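Local coordinates for protein cGAS/DncV-like nucleotidyltransferase in E. coli homolog (Rhodothermus marinus SG0.5JP17-172, PDB 6E0K) that joins UTP and ATP into the second messenger 3',3'-cUAMP, a signal that activates effectors of a CBASS antiphage defence, at residues S6-E9 with R10-H13; Y186-T189 with I190-F193; I239-L242 with K243-L247; E265-E269 with E270-R274; D280-W283 with T284-Q288. All coordinates share one frame; numbering follows the deposited sequence.

Interaction 1: S6-E9 with R10-H13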
loop_
_atom_site.group_PDB
_atom_site.type_symbol
_atom_site.label_atom_id
_atom_site.label_comp_id
_atom_site.label_asym_id
_atom_site.label_seq_id
_atom_site.Cartn_x
_atom_site.Cartn_y
_atom_site.Cartn_z
ATOM N N SER A 6 6.595 11.755 24.566
ATOM C CA SER A 6 5.257 12.268 24.290
ATOM C C SER A 6 5.124 12.776 22.863
ATOM O O SER A 6 4.029 12.718 22.285
ATOM C CB SER A 6 4.913 13.387 25.263
ATOM O OG SER A 6 5.875 14.430 25.180
ATOM N N GLN A 7 6.199 13.324 22.297
ATOM C CA GLN A 7 6.161 13.739 20.901
ATOM C C GLN A 7 6.072 12.532 19.978
ATOM O O GLN A 7 5.281 12.526 19.030
ATOM C CB GLN A 7 7.397 14.580 20.565
ATOM C CG GLN A 7 7.450 15.047 19.114
ATOM C CD GLN A 7 6.295 15.963 18.760
ATOM O OE1 GLN A 7 6.314 17.153 19.080
ATOM N NE2 GLN A 7 5.273 15.409 18.118
ATOM N N LEU A 8 6.883 11.506 20.233
ATOM C CA LEU A 8 6.796 10.300 19.421
ATOM C C LEU A 8 5.426 9.652 19.553
ATOM O O LEU A 8 4.868 9.164 18.564
ATOM C CB LEU A 8 7.894 9.320 19.827
ATOM C CG LEU A 8 9.313 9.867 19.682
ATOM C CD1 LEU A 8 10.299 8.857 20.246
ATOM C CD2 LEU A 8 9.619 10.140 18.212
ATOM N N GLU A 9 4.859 9.660 20.762
ATOM C CA GLU A 9 3.544 9.051 20.949
ATOM C C GLU A 9 2.471 9.808 20.174
ATOM O O GLU A 9 1.596 9.191 19.559
ATOM C CB GLU A 9 3.196 8.985 22.438
ATOM C CG GLU A 9 2.038 8.025 22.776
ATOM C CD GLU A 9 0.662 8.614 22.499
ATOM O OE1 GLU A 9 0.514 9.854 22.541
ATOM O OE2 GLU A 9 -0.274 7.829 22.238
ATOM N N ARG A 10 2.522 11.143 20.178
ATOM C CA ARG A 10 1.587 11.909 19.354
ATOM C C ARG A 10 1.733 11.555 17.878
ATOM O O ARG A 10 0.735 11.388 17.160
ATOM C CB ARG A 10 1.806 13.412 19.567
ATOM C CG ARG A 10 1.179 13.961 20.834
ATOM C CD ARG A 10 1.088 15.487 20.786
ATOM N NE ARG A 10 2.404 16.110 20.692
ATOM C CZ ARG A 10 3.213 16.296 21.730
ATOM N NH1 ARG A 10 2.840 15.898 22.937
ATOM N NH2 ARG A 10 4.399 16.872 21.564
ATOM N N TRP A 11 2.975 11.434 17.405
ATOM C CA TRP A 11 3.204 11.063 16.018
ATOM C C TRP A 11 2.690 9.664 15.700
ATOM O O TRP A 11 2.402 9.373 14.533
ATOM C CB TRP A 11 4.700 11.154 15.709
ATOM C CG TRP A 11 5.220 12.546 15.489
ATOM C CD1 TRP A 11 4.496 13.672 15.216
ATOM C CD2 TRP A 11 6.594 12.938 15.495
ATOM N NE1 TRP A 11 5.345 14.751 15.057
ATOM C CE2 TRP A 11 6.638 14.323 15.224
ATOM C CE3 TRP A 11 7.795 12.248 15.697
ATOM C CZ2 TRP A 11 7.835 15.040 15.182
ATOM C CZ3 TRP A 11 8.988 12.961 15.645
ATOM C CH2 TRP A 11 8.993 14.342 15.389
ATOM N N SER A 12 2.546 8.797 16.707
ATOM C CA SER A 12 2.030 7.455 16.462
ATOM C C SER A 12 0.514 7.408 16.288
ATOM O O SER A 12 -0.011 6.338 15.960
ATOM C CB SER A 12 2.422 6.506 17.598
ATOM O OG SER A 12 1.555 6.673 18.726
ATOM N N HIS A 13 -0.201 8.510 16.510
ATOM C CA HIS A 13 -1.660 8.451 16.443
ATOM C C HIS A 13 -2.158 8.153 15.032
ATOM O O HIS A 13 -1.590 8.598 14.035
ATOM C CB HIS A 13 -2.275 9.760 16.911
ATOM C CG HIS A 13 -2.058 10.033 18.362
ATOM N ND1 HIS A 13 -2.373 11.244 18.944
ATOM C CD2 HIS A 13 -1.573 9.251 19.355
ATOM C CE1 HIS A 13 -2.074 11.200 20.230
ATOM N NE2 HIS A 13 -1.595 10.002 20.508
HETATM O O HOH W 1 6.429 16.629 23.779
HETATM O O HOH W 2 2.827 17.068 17.756
#
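Arg10 and Trp11 donate their backbone N-H groups to the carbonyls of Ser6 and Gln7, i to i+4 bonds of the short amphipathic N-terminal helix 5-11. Ser12 bends OG back onto Glu9 O at 2.7 Å, on a lone pair in the carbonyl plane, its chi1 of 80° setting the hydroxyl between its own N and carbonyl carbon. Gln7, bent at chi2, is long enough to serve two neighbours: CG sits over the six-membered ring of Trp11, 4.0 Å from its centroid, and OE1 takes a weak bond of 3.1 Å from Arg10 NH2, the amide and guanidinium planes being 83° apart. One water joins Gln7 NE2 to Arg10 NE, another Ser6 OG to Arg10 NH2. Leu8 CD2 touches Trp11 CE3; these two large apolar residues fill the buried side, against helices 186-202, 231-244 and 269-285, while charged Arg10 stays exposed. On the polar side the carboxylate of Glu9 reaches His13, whose NE2 donates to OE1 at 2.9 Å, meeting it on the syn side but 31° out of the carboxylate plane.

Interaction 2: Y186-T189 with I190-F193; sequences YKPT and IRMF
The first turns of helix 186-202, largely buried here and carrying the ATP-binding Lys194 further on, hold Tyr186 and Ile190 against each other one turn apart. Four successive i to i+4 backbone bonds, from Ile190 N to Tyr186 O through Phe193 N to Thr189 O, make this stretch regular. Ile190 CD1 lies over one face of the Tyr186 ring in a CH-pi contact, 3.8 Å from the centroid and 23° off the normal; the phenol hydroxyl bonds to Gln253. A chi1 of 177° swings the tyrosine ring so that its face meets that methyl. Thr189 points CG2 alongside Phe193, 3.7 Å from CE2, while its OG1 is satisfied by Trp185 O. The Arg191 guanidinium covers Pro188, NH2 resting 3.6 Å from CG; proline, lacking an N-H, suits a first turn, where N-H groups have no helical carbonyl to bond. NE bonds to Ser12 O and NH1 to Ser52 O, linking the helix to two other parts of the chain. The ladder of i to i+4 bonds is that of a regular alpha-helix, here leading directly into Lys194.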
loop_
_atom_site.group_PDB
_atom_site.type_symbol
_atom_site.label_atom_id
_atom_site.label_comp_id
_atom_site.label_asym_id
_atom_site.label_seq_id
_atom_site.Cartn_x
_atom_site.Cartn_y
_atom_site.Cartn_z
ATOM N N TYR A 186 3.702 -2.609 15.756
ATOM C CA TYR A 186 4.169 -2.389 14.389
ATOM C C TYR A 186 3.439 -1.227 13.714
ATOM O O TYR A 186 4.074 -0.323 13.163
ATOM C CB TYR A 186 4.020 -3.684 13.580
ATOM C CG TYR A 186 4.409 -3.565 12.121
ATOM C CD1 TYR A 186 5.666 -3.077 11.755
ATOM C CD2 TYR A 186 3.538 -3.960 11.106
ATOM C CE1 TYR A 186 6.027 -2.975 10.428
ATOM C CE2 TYR A 186 3.891 -3.855 9.775
ATOM C CZ TYR A 186 5.149 -3.360 9.445
ATOM O OH TYR A 186 5.480 -3.252 8.115
ATOM N N LYS A 187 2.112 -1.216 13.760
ATOM C CA LYS A 187 1.407 -0.159 13.035
ATOM C C LYS A 187 1.597 1.210 13.691
ATOM O O LYS A 187 1.823 2.191 12.974
ATOM C CB LYS A 187 -0.083 -0.500 12.893
ATOM C CG LYS A 187 -0.319 -1.791 12.130
ATOM C CD LYS A 187 0.327 -1.775 10.767
ATOM C CE LYS A 187 -0.008 -3.050 10.000
ATOM N NZ LYS A 187 -1.484 -3.225 9.830
ATOM N N PRO A 188 1.522 1.347 15.024
ATOM C CA PRO A 188 1.863 2.653 15.615
ATOM C C PRO A 188 3.260 3.111 15.256
ATOM O O PRO A 188 3.489 4.318 15.106
ATOM C CB PRO A 188 1.721 2.418 17.129
ATOM C CG PRO A 188 0.734 1.272 17.236
ATOM C CD PRO A 188 1.023 0.395 16.038
ATOM N N THR A 189 4.204 2.179 15.113
ATOM C CA THR A 189 5.564 2.572 14.766
ATOM C C THR A 189 5.629 3.101 13.339
ATOM O O THR A 189 6.304 4.104 13.074
ATOM C CB THR A 189 6.519 1.388 14.966
ATOM O OG1 THR A 189 6.541 1.048 16.362
ATOM C CG2 THR A 189 7.940 1.765 14.543
ATOM N N ILE A 190 4.931 2.449 12.403
ATOM C CA ILE A 190 4.844 2.979 11.046
ATOM C C ILE A 190 4.309 4.401 11.071
ATOM O O ILE A 190 4.848 5.301 10.414
ATOM C CB ILE A 190 3.958 2.084 10.168
ATOM C CG1 ILE A 190 4.641 0.740 9.901
ATOM C CG2 ILE A 190 3.647 2.787 8.852
ATOM C CD1 ILE A 190 3.684 -0.238 9.206
ATOM N N ARG A 191 3.240 4.624 11.834
ATOM C CA ARG A 191 2.640 5.953 11.852
ATOM C C ARG A 191 3.582 6.973 12.469
ATOM O O ARG A 191 3.673 8.104 11.985
ATOM C CB ARG A 191 1.302 5.921 12.596
ATOM C CG ARG A 191 0.295 4.997 11.889
ATOM C CD ARG A 191 -1.118 5.131 12.456
ATOM N NE ARG A 191 -1.145 4.918 13.901
ATOM C CZ ARG A 191 -1.580 3.812 14.505
ATOM N NH1 ARG A 191 -2.075 2.796 13.807
ATOM N NH2 ARG A 191 -1.537 3.740 15.839
ATOM N N MET A 192 4.289 6.582 13.535
ATOM C CA MET A 192 5.298 7.453 14.138
ATOM C C MET A 192 6.319 7.907 13.103
ATOM O O MET A 192 6.610 9.101 12.985
ATOM C CB MET A 192 5.993 6.725 15.281
ATOM C CG MET A 192 7.108 7.563 15.923
ATOM S SD MET A 192 8.127 6.597 17.050
ATOM C CE MET A 192 8.998 5.512 15.911
ATOM N N PHE A 193 6.857 6.971 12.320
ATOM C CA PHE A 193 7.853 7.362 11.330
ATOM C C PHE A 193 7.237 8.170 10.191
ATOM O O PHE A 193 7.870 9.103 9.686
ATOM C CB PHE A 193 8.586 6.131 10.803
ATOM C CG PHE A 193 9.646 5.631 11.735
ATOM C CD1 PHE A 193 10.744 6.425 12.053
ATOM C CD2 PHE A 193 9.564 4.359 12.289
ATOM C CE1 PHE A 193 11.729 5.968 12.919
ATOM C CE2 PHE A 193 10.562 3.884 13.140
ATOM C CZ PHE A 193 11.644 4.705 13.465
#

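Interaction 3: I239-L242 with K243-L247; sequences INWL and KRADL
Trp241 and Ala245 pack closely, though nearer the surface, at the C-terminal end of helix 231-244. Ala245 CB rests over the six-membered ring of the tryptophan, 3.9 Å from its centroid and 13° off the normal, a CH-pi contact that a small methyl makes close to the backbone. The indole is brought beneath it by a chi1 of -176°, which sets CG opposite the backbone N, and the ring also packs on Pro223, Lys226 and Phe250. The buried part of the contact is apolar: Ile239 and Leu242 both pack on Leu276 of helix 269-285, while Leu247 CD2 stands off at 4.4 Å from Leu242 CD2. Ile239 CG2 also meets the aliphatic part of Lys243 at CD, 3.7 Å away.

The polar side is looser and more accessible. Arg244 runs extended from CG to NE alongside Asn240 and returns NH1 to Asn240 O at 2.9 Å, the oxygen lying near the guanidinium plane; a weak bond of 3.5 Å links the same NH1 to Asn240 OD1. Long enough to fold back, the arginine thus supplements a carbonyl for which its own backbone N is only a weak donor. Lys243 NZ instead forms a salt bridge with Asp280 of helix 269-285. Along the backbone, Lys243 N still reaches Ile239 O, whereas Ala245 N turns to Leu242 O at 3.2 Å. This shift from i to i+4 toward i to i+3 bonding is typical of the last turn of a helix.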
loop_
_atom_site.group_PDB
_atom_site.type_symbol
_atom_site.label_atom_id
_atom_site.label_comp_id
_atom_site.label_asym_id
_atom_site.label_seq_id
_atom_site.Cartn_x
_atom_site.Cartn_y
_atom_site.Cartn_z
ATOM N N ILE A 239 15.879 2.276 13.829
ATOM C CA ILE A 239 16.773 3.020 12.947
ATOM C C ILE A 239 18.188 2.467 13.035
ATOM O O ILE A 239 18.881 2.344 12.020
ATOM C CB ILE A 239 16.741 4.528 13.265
ATOM C CG1 ILE A 239 15.369 5.128 12.915
ATOM C CG2 ILE A 239 17.895 5.258 12.540
ATOM C CD1 ILE A 239 15.001 5.055 11.418
ATOM N N ASN A 240 18.630 2.100 14.235
ATOM C CA ASN A 240 19.977 1.555 14.363
ATOM C C ASN A 240 20.117 0.200 13.681
ATOM O O ASN A 240 21.177 -0.092 13.115
ATOM C CB ASN A 240 20.375 1.473 15.829
ATOM C CG ASN A 240 20.809 2.821 16.367
ATOM O OD1 ASN A 240 21.432 3.607 15.648
ATOM N ND2 ASN A 240 20.478 3.102 17.615
ATOM N N TRP A 241 19.077 -0.635 13.716
ATOM C CA TRP A 241 19.160 -1.901 12.993
ATOM C C TRP A 241 19.210 -1.669 11.486
ATOM O O TRP A 241 20.002 -2.307 10.781
ATOM C CB TRP A 241 17.987 -2.812 13.361
ATOM C CG TRP A 241 18.091 -4.157 12.706
ATOM C CD1 TRP A 241 18.742 -5.256 13.195
ATOM C CD2 TRP A 241 17.554 -4.547 11.434
ATOM N NE1 TRP A 241 18.640 -6.303 12.312
ATOM C CE2 TRP A 241 17.927 -5.890 11.218
ATOM C CE3 TRP A 241 16.798 -3.891 10.454
ATOM C CZ2 TRP A 241 17.557 -6.592 10.072
ATOM C CZ3 TRP A 241 16.438 -4.585 9.310
ATOM C CH2 TRP A 241 16.818 -5.923 9.128
ATOM N N LEU A 242 18.374 -0.765 10.970
ATOM C CA LEU A 242 18.375 -0.482 9.535
ATOM C C LEU A 242 19.723 0.065 9.067
ATOM O O LEU A 242 20.185 -0.258 7.963
ATOM C CB LEU A 242 17.245 0.499 9.198
ATOM C CG LEU A 242 15.838 -0.113 9.191
ATOM C CD1 LEU A 242 14.780 0.977 9.199
ATOM C CD2 LEU A 242 15.648 -1.033 7.981
ATOM N N LYS A 243 20.375 0.888 9.897
ATOM C CA LYS A 243 21.668 1.460 9.522
ATOM C C LYS A 243 22.731 0.389 9.345
ATOM O O LYS A 243 23.675 0.572 8.562
ATOM C CB LYS A 243 22.105 2.481 10.580
ATOM C CG LYS A 243 21.447 3.833 10.406
ATOM C CD LYS A 243 21.488 4.663 11.682
ATOM C CE LYS A 243 22.885 5.014 12.112
ATOM N NZ LYS A 243 22.817 5.886 13.330
ATOM N N ARG A 244 22.601 -0.725 10.064
ATOM C CA ARG A 244 23.567 -1.817 10.027
ATOM C C ARG A 244 23.143 -2.966 9.123
ATOM O O ARG A 244 23.910 -3.921 8.966
ATOM C CB ARG A 244 23.804 -2.337 11.449
ATOM C CG ARG A 244 24.410 -1.291 12.373
ATOM C CD ARG A 244 24.219 -1.614 13.844
ATOM N NE ARG A 244 24.953 -0.676 14.695
ATOM C CZ ARG A 244 24.591 0.585 14.923
ATOM N NH1 ARG A 244 23.493 1.091 14.361
ATOM N NH2 ARG A 244 25.337 1.353 15.708
ATOM N N ALA A 245 21.961 -2.894 8.518
ATOM C CA ALA A 245 21.410 -4.020 7.784
ATOM C C ALA A 245 21.879 -4.019 6.335
ATOM O O ALA A 245 22.284 -2.992 5.781
ATOM C CB ALA A 245 19.882 -3.996 7.828
ATOM N N ASP A 246 21.824 -5.202 5.727
ATOM C CA ASP A 246 22.003 -5.349 4.285
ATOM C C ASP A 246 20.629 -5.189 3.657
ATOM O O ASP A 246 19.793 -6.091 3.722
ATOM C CB ASP A 246 22.629 -6.699 3.949
ATOM C CG ASP A 246 22.786 -6.927 2.448
ATOM O OD1 ASP A 246 22.395 -6.058 1.644
ATOM O OD2 ASP A 246 23.325 -7.993 2.069
ATOM N N LEU A 247 20.390 -4.022 3.058
ATOM C CA LEU A 247 19.082 -3.713 2.500
ATOM C C LEU A 247 18.784 -4.474 1.217
ATOM O O LEU A 247 17.614 -4.553 0.824
ATOM C CB LEU A 247 18.981 -2.214 2.210
ATOM C CG LEU A 247 19.308 -1.245 3.345
ATOM C CD1 LEU A 247 19.188 0.184 2.829
ATOM C CD2 LEU A 247 18.373 -1.474 4.523
#

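Interaction 4: E265-E269 with E270-R274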
loop_
_atom_site.group_PDB
_atom_site.type_symbol
_atom_site.label_atom_id
_atom_site.label_comp_id
_atom_site.label_asym_id
_atom_site.label_seq_id
_atom_site.Cartn_x
_atom_site.Cartn_y
_atom_site.Cartn_z
ATOM N N GLU A 265 8.489 1.128 -9.738
ATOM C CA GLU A 265 7.721 0.383 -8.744
ATOM C C GLU A 265 8.546 0.058 -7.500
ATOM O O GLU A 265 7.983 -0.336 -6.473
ATOM C CB GLU A 265 7.191 -0.914 -9.365
ATOM C CG GLU A 265 6.169 -0.730 -10.494
ATOM C CD GLU A 265 6.766 -0.135 -11.767
ATOM O OE1 GLU A 265 7.961 -0.376 -12.044
ATOM O OE2 GLU A 265 6.036 0.583 -12.485
ATOM N N GLN A 266 9.862 0.199 -7.574
ATOM C CA GLN A 266 10.758 -0.125 -6.480
ATOM C C GLN A 266 11.409 1.142 -5.947
ATOM O O GLN A 266 11.462 2.175 -6.623
ATOM C CB GLN A 266 11.829 -1.113 -6.949
ATOM C CG GLN A 266 11.212 -2.359 -7.548
ATOM C CD GLN A 266 12.210 -3.193 -8.290
ATOM O OE1 GLN A 266 12.842 -2.729 -9.239
ATOM N NE2 GLN A 266 12.371 -4.437 -7.860
ATOM N N TRP A 267 11.911 1.041 -4.726
ATOM C CA TRP A 267 12.638 2.128 -4.094
ATOM C C TRP A 267 14.115 1.992 -4.456
ATOM O O TRP A 267 14.499 1.174 -5.296
ATOM C CB TRP A 267 12.411 2.099 -2.586
ATOM C CG TRP A 267 12.462 3.444 -1.914
ATOM C CD1 TRP A 267 12.428 4.666 -2.517
ATOM C CD2 TRP A 267 12.526 3.689 -0.503
ATOM N NE1 TRP A 267 12.476 5.663 -1.566
ATOM C CE2 TRP A 267 12.536 5.088 -0.324
ATOM C CE3 TRP A 267 12.576 2.858 0.626
ATOM C CZ2 TRP A 267 12.593 5.680 0.947
ATOM C CZ3 TRP A 267 12.626 3.440 1.885
ATOM C CH2 TRP A 267 12.638 4.845 2.033
ATOM N N SER A 268 14.968 2.792 -3.833
ATOM C CA SER A 268 16.401 2.632 -3.994
ATOM C C SER A 268 17.048 2.616 -2.620
ATOM O O SER A 268 16.562 3.253 -1.679
ATOM C CB SER A 268 17.005 3.733 -4.875
ATOM O OG SER A 268 17.189 4.946 -4.164
ATOM N N GLU A 269 18.120 1.832 -2.497
ATOM C CA GLU A 269 18.838 1.780 -1.230
ATOM C C GLU A 269 19.337 3.160 -0.835
ATOM O O GLU A 269 19.336 3.513 0.349
ATOM C CB GLU A 269 20.016 0.814 -1.315
ATOM C CG GLU A 269 19.616 -0.638 -1.479
ATOM C CD GLU A 269 20.804 -1.550 -1.340
ATOM O OE1 GLU A 269 21.651 -1.272 -0.464
ATOM O OE2 GLU A 269 20.906 -2.524 -2.119
ATOM N N GLU A 270 19.754 3.962 -1.811
ATOM C CA GLU A 270 20.257 5.288 -1.478
ATOM C C GLU A 270 19.158 6.167 -0.896
ATOM O O GLU A 270 19.408 6.946 0.035
ATOM C CB GLU A 270 20.883 5.941 -2.708
ATOM C CG GLU A 270 21.683 7.175 -2.370
ATOM C CD GLU A 270 22.941 6.875 -1.556
ATOM O OE1 GLU A 270 23.341 5.684 -1.446
ATOM O OE2 GLU A 270 23.530 7.829 -1.013
ATOM N N LYS A 271 17.930 6.052 -1.413
ATOM C CA LYS A 271 16.819 6.807 -0.830
ATOM C C LYS A 271 16.498 6.320 0.578
ATOM O O LYS A 271 16.171 7.126 1.462
ATOM C CB LYS A 271 15.569 6.703 -1.714
ATOM C CG LYS A 271 15.660 7.476 -3.032
ATOM C CD LYS A 271 15.658 8.978 -2.798
ATOM C CE LYS A 271 15.762 9.755 -4.104
ATOM N NZ LYS A 271 14.466 9.799 -4.818
ATOM N N ALA A 272 16.569 5.004 0.805
ATOM C CA ALA A 272 16.365 4.482 2.154
ATOM C C ALA A 272 17.437 4.991 3.111
ATOM O O ALA A 272 17.134 5.372 4.245
ATOM C CB ALA A 272 16.344 2.952 2.134
ATOM N N ARG A 273 18.704 4.989 2.677
ATOM C CA ARG A 273 19.772 5.520 3.526
ATOM C C ARG A 273 19.567 6.999 3.819
ATOM O O ARG A 273 19.900 7.480 4.911
ATOM C CB ARG A 273 21.127 5.300 2.855
ATOM C CG ARG A 273 21.433 3.853 2.591
ATOM C CD ARG A 273 21.798 3.160 3.860
ATOM N NE ARG A 273 22.330 1.825 3.600
ATOM C CZ ARG A 273 22.296 0.840 4.485
ATOM N NH1 ARG A 273 21.744 1.051 5.679
ATOM N NH2 ARG A 273 22.792 -0.349 4.173
ATOM N N ARG A 274 19.050 7.749 2.847
ATOM C CA ARG A 274 18.762 9.157 3.094
ATOM C C ARG A 274 17.712 9.311 4.190
ATOM O O ARG A 274 17.848 10.151 5.089
ATOM C CB ARG A 274 18.301 9.839 1.805
ATOM C CG ARG A 274 17.971 11.328 1.999
ATOM C CD ARG A 274 17.554 12.009 0.707
ATOM N NE ARG A 274 16.257 11.545 0.243
ATOM C CZ ARG A 274 15.554 12.116 -0.728
ATOM N NH1 ARG A 274 16.013 13.203 -1.348
ATOM N NH2 ARG A 274 14.377 11.602 -1.067
HETATM O O HOH W 3 23.005 1.140 0.747
#
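Ala272 N and Arg273 N bond back to Ser268 O (3.0 Å) and Glu269 O (2.8 Å), starting the i to i+4 pattern of helix 269-285 straight after an irregular approach. The side chain of Ser268 turns to Lys271, OG accepting from its backbone N at 3.1 Å; a chi1 of 79° keeps the hydroxyl close enough to the main chain to do so. Ser268 is therefore the N-cap of the helix, a place that suits serine because its short side chain can satisfy an N-H of the first turn. Trp267, just before the cap, lays its indole over this turn: CH2 is 3.7 Å from Ala272 CA, CZ3 is 3.8 Å from Ala272 CB, and NE1 comes 3.3 Å from Lys271 CB. The small alanine lets the broad ring come near the helix backbone, and Phe214 stacks on the ring as well. Lys271 NZ and Arg274 NH2 share Asp208 in salt bridges. On another side, a water donates to Glu269 OE1 and accepts from Arg273 NE, 3.0 Å from each atom.

Interaction 5: D280-W283 with T284-Q288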
loop_
_atom_site.group_PDB
_atom_site.type_symbol
_atom_site.label_atom_id
_atom_site.label_comp_id
_atom_site.label_asym_id
_atom_site.label_seq_id
_atom_site.Cartn_x
_atom_site.Cartn_y
_atom_site.Cartn_z
ATOM N N ASP A 280 18.146 10.157 11.904
ATOM C CA ASP A 280 19.268 10.407 12.804
ATOM C C ASP A 280 19.345 11.881 13.182
ATOM O O ASP A 280 19.501 12.228 14.358
ATOM C CB ASP A 280 20.573 9.994 12.129
ATOM C CG ASP A 280 20.931 8.538 12.327
ATOM O OD1 ASP A 280 20.439 7.891 13.275
ATOM O OD2 ASP A 280 21.764 8.046 11.528
ATOM N N ASP A 281 19.294 12.762 12.176
ATOM C CA ASP A 281 19.439 14.196 12.428
ATOM C C ASP A 281 18.291 14.722 13.270
ATOM O O ASP A 281 18.496 15.568 14.147
ATOM C CB ASP A 281 19.491 14.981 11.115
ATOM C CG ASP A 281 20.775 14.800 10.352
ATOM O OD1 ASP A 281 21.781 14.345 10.936
ATOM O OD2 ASP A 281 20.767 15.146 9.149
ATOM N N LEU A 282 17.067 14.264 12.989
ATOM C CA LEU A 282 15.910 14.663 13.790
ATOM C C LEU A 282 16.120 14.304 15.252
ATOM O O LEU A 282 15.907 15.127 16.156
ATOM C CB LEU A 282 14.659 13.973 13.239
ATOM C CG LEU A 282 13.375 14.096 14.040
ATOM C CD1 LEU A 282 12.885 15.543 13.996
ATOM C CD2 LEU A 282 12.339 13.154 13.430
ATOM N N TRP A 283 16.580 13.080 15.494
ATOM C CA TRP A 283 16.797 12.587 16.847
ATOM C C TRP A 283 17.902 13.365 17.553
ATOM O O TRP A 283 17.700 13.876 18.661
ATOM C CB TRP A 283 17.151 11.098 16.790
ATOM C CG TRP A 283 17.258 10.486 18.141
ATOM C CD1 TRP A 283 18.393 10.325 18.891
ATOM C CD2 TRP A 283 16.178 9.984 18.929
ATOM N NE1 TRP A 283 18.081 9.723 20.091
ATOM C CE2 TRP A 283 16.726 9.516 20.142
ATOM C CE3 TRP A 283 14.796 9.868 18.720
ATOM C CZ2 TRP A 283 15.941 8.952 21.144
ATOM C CZ3 TRP A 283 14.022 9.304 19.717
ATOM C CH2 TRP A 283 14.597 8.854 20.909
ATOM N N THR A 284 19.083 13.454 16.929
ATOM C CA THR A 284 20.223 14.078 17.600
ATOM C C THR A 284 20.036 15.584 17.745
ATOM O O THR A 284 20.535 16.181 18.707
ATOM C CB THR A 284 21.525 13.776 16.847
ATOM O OG1 THR A 284 21.461 14.319 15.526
ATOM C CG2 THR A 284 21.777 12.280 16.755
ATOM N N GLY A 285 19.317 16.212 16.813
ATOM C CA GLY A 285 19.127 17.655 16.868
ATOM C C GLY A 285 18.100 18.115 17.876
ATOM O O GLY A 285 18.122 19.284 18.273
ATOM N N TRP A 286 17.208 17.222 18.306
ATOM C CA TRP A 286 16.128 17.625 19.190
ATOM C C TRP A 286 16.678 17.901 20.585
ATOM O O TRP A 286 17.363 17.062 21.181
ATOM C CB TRP A 286 15.052 16.541 19.241
ATOM C CG TRP A 286 13.691 17.080 19.609
ATOM C CD1 TRP A 286 13.294 17.535 20.833
ATOM C CD2 TRP A 286 12.560 17.218 18.739
ATOM N NE1 TRP A 286 11.975 17.947 20.779
ATOM C CE2 TRP A 286 11.505 17.758 19.505
ATOM C CE3 TRP A 286 12.339 16.931 17.387
ATOM C CZ2 TRP A 286 10.247 18.024 18.962
ATOM C CZ3 TRP A 286 11.088 17.203 16.843
ATOM C CH2 TRP A 286 10.057 17.739 17.632
ATOM N N GLY A 287 16.377 19.077 21.104
ATOM C CA GLY A 287 16.886 19.472 22.392
ATOM C C GLY A 287 18.277 20.064 22.373
ATOM O O GLY A 287 18.835 20.324 23.440
ATOM N N GLN A 288 18.861 20.279 21.208
ATOM C CA GLN A 288 20.219 20.794 21.147
ATOM C C GLN A 288 20.211 22.292 20.867
ATOM O O GLN A 288 19.404 22.787 20.072
ATOM C CB GLN A 288 21.025 20.047 20.088
ATOM C CG GLN A 288 21.072 20.670 18.725
ATOM C CD GLN A 288 22.020 19.930 17.801
ATOM O OE1 GLN A 288 22.542 18.867 18.153
ATOM N NE2 GLN A 288 22.251 20.486 16.615
HETATM O O HOH W 4 22.742 13.136 13.362
#
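Thr284 N donates to Asp280 O at 2.9 Å in a nearly straight bond of 173°, followed by one more i to i+4 bond at this end of helix 269-285. The threonine side chain also folds back: a chi1 of 62° brings OG1 to 3.1 Å from Asp280 O. A water bridges this hydroxyl to Asp281, lying 2.8 Å from Thr284 OG1 and donating to Asp281 OD1, so two polar side chains on the solvent side are joined across nearly one turn.

Gly285 follows, bonding through its N to Asp281 O at 2.9 Å. Glycine, with no side chain, keeps the helix end slim and leads readily into the turn. At Trp286 the chain leaves helical geometry, and its N makes only weak bonds, to Leu282 O and Trp283 O. Its indole turns an edge to Leu282, CD1 lying in the ring plane 3.7 Å from CE3, and the two side chains run side by side. Gly287 has a positive phi of 84°, favourable for glycine, and is a central residue of the type II turn from Gly285 to Gln288, which Gln288 N closes on Gly285 O.

Around this end of the helix, Leu282 packs on helix 186-202 and on Trp11, Trp283 stacks on Phe235 of helix 231-244, and Trp286 lies against Gln7 of helix 5-11.

Overall arrangement
The five local contacts lie on four helices that pack together beside the nucleotidyltransferase sheet. Interaction 1 joins interaction 2 where Ser12 O meets Arg191 NE at 2.7 Å, and touches interaction 5 through Trp11 CH2 and Trp286 CZ3 at 3.8 Å. Interactions 2 and 3 meet at Phe193 and Ile239. Among the ties between helices 231-244 and 269-285, Arg273 NH2 of interaction 4 bonds to Ala245 O of interaction 3, and Lys243 NZ lies 3.0 Å from Asp280 OD2 of interaction 5. Interaction 2 comes nearest ATP-binding Lys194, which follows directly in the same helix, about 4 Å between side chains at Ile190; interaction 4 itself contains ATP-binding Glu265.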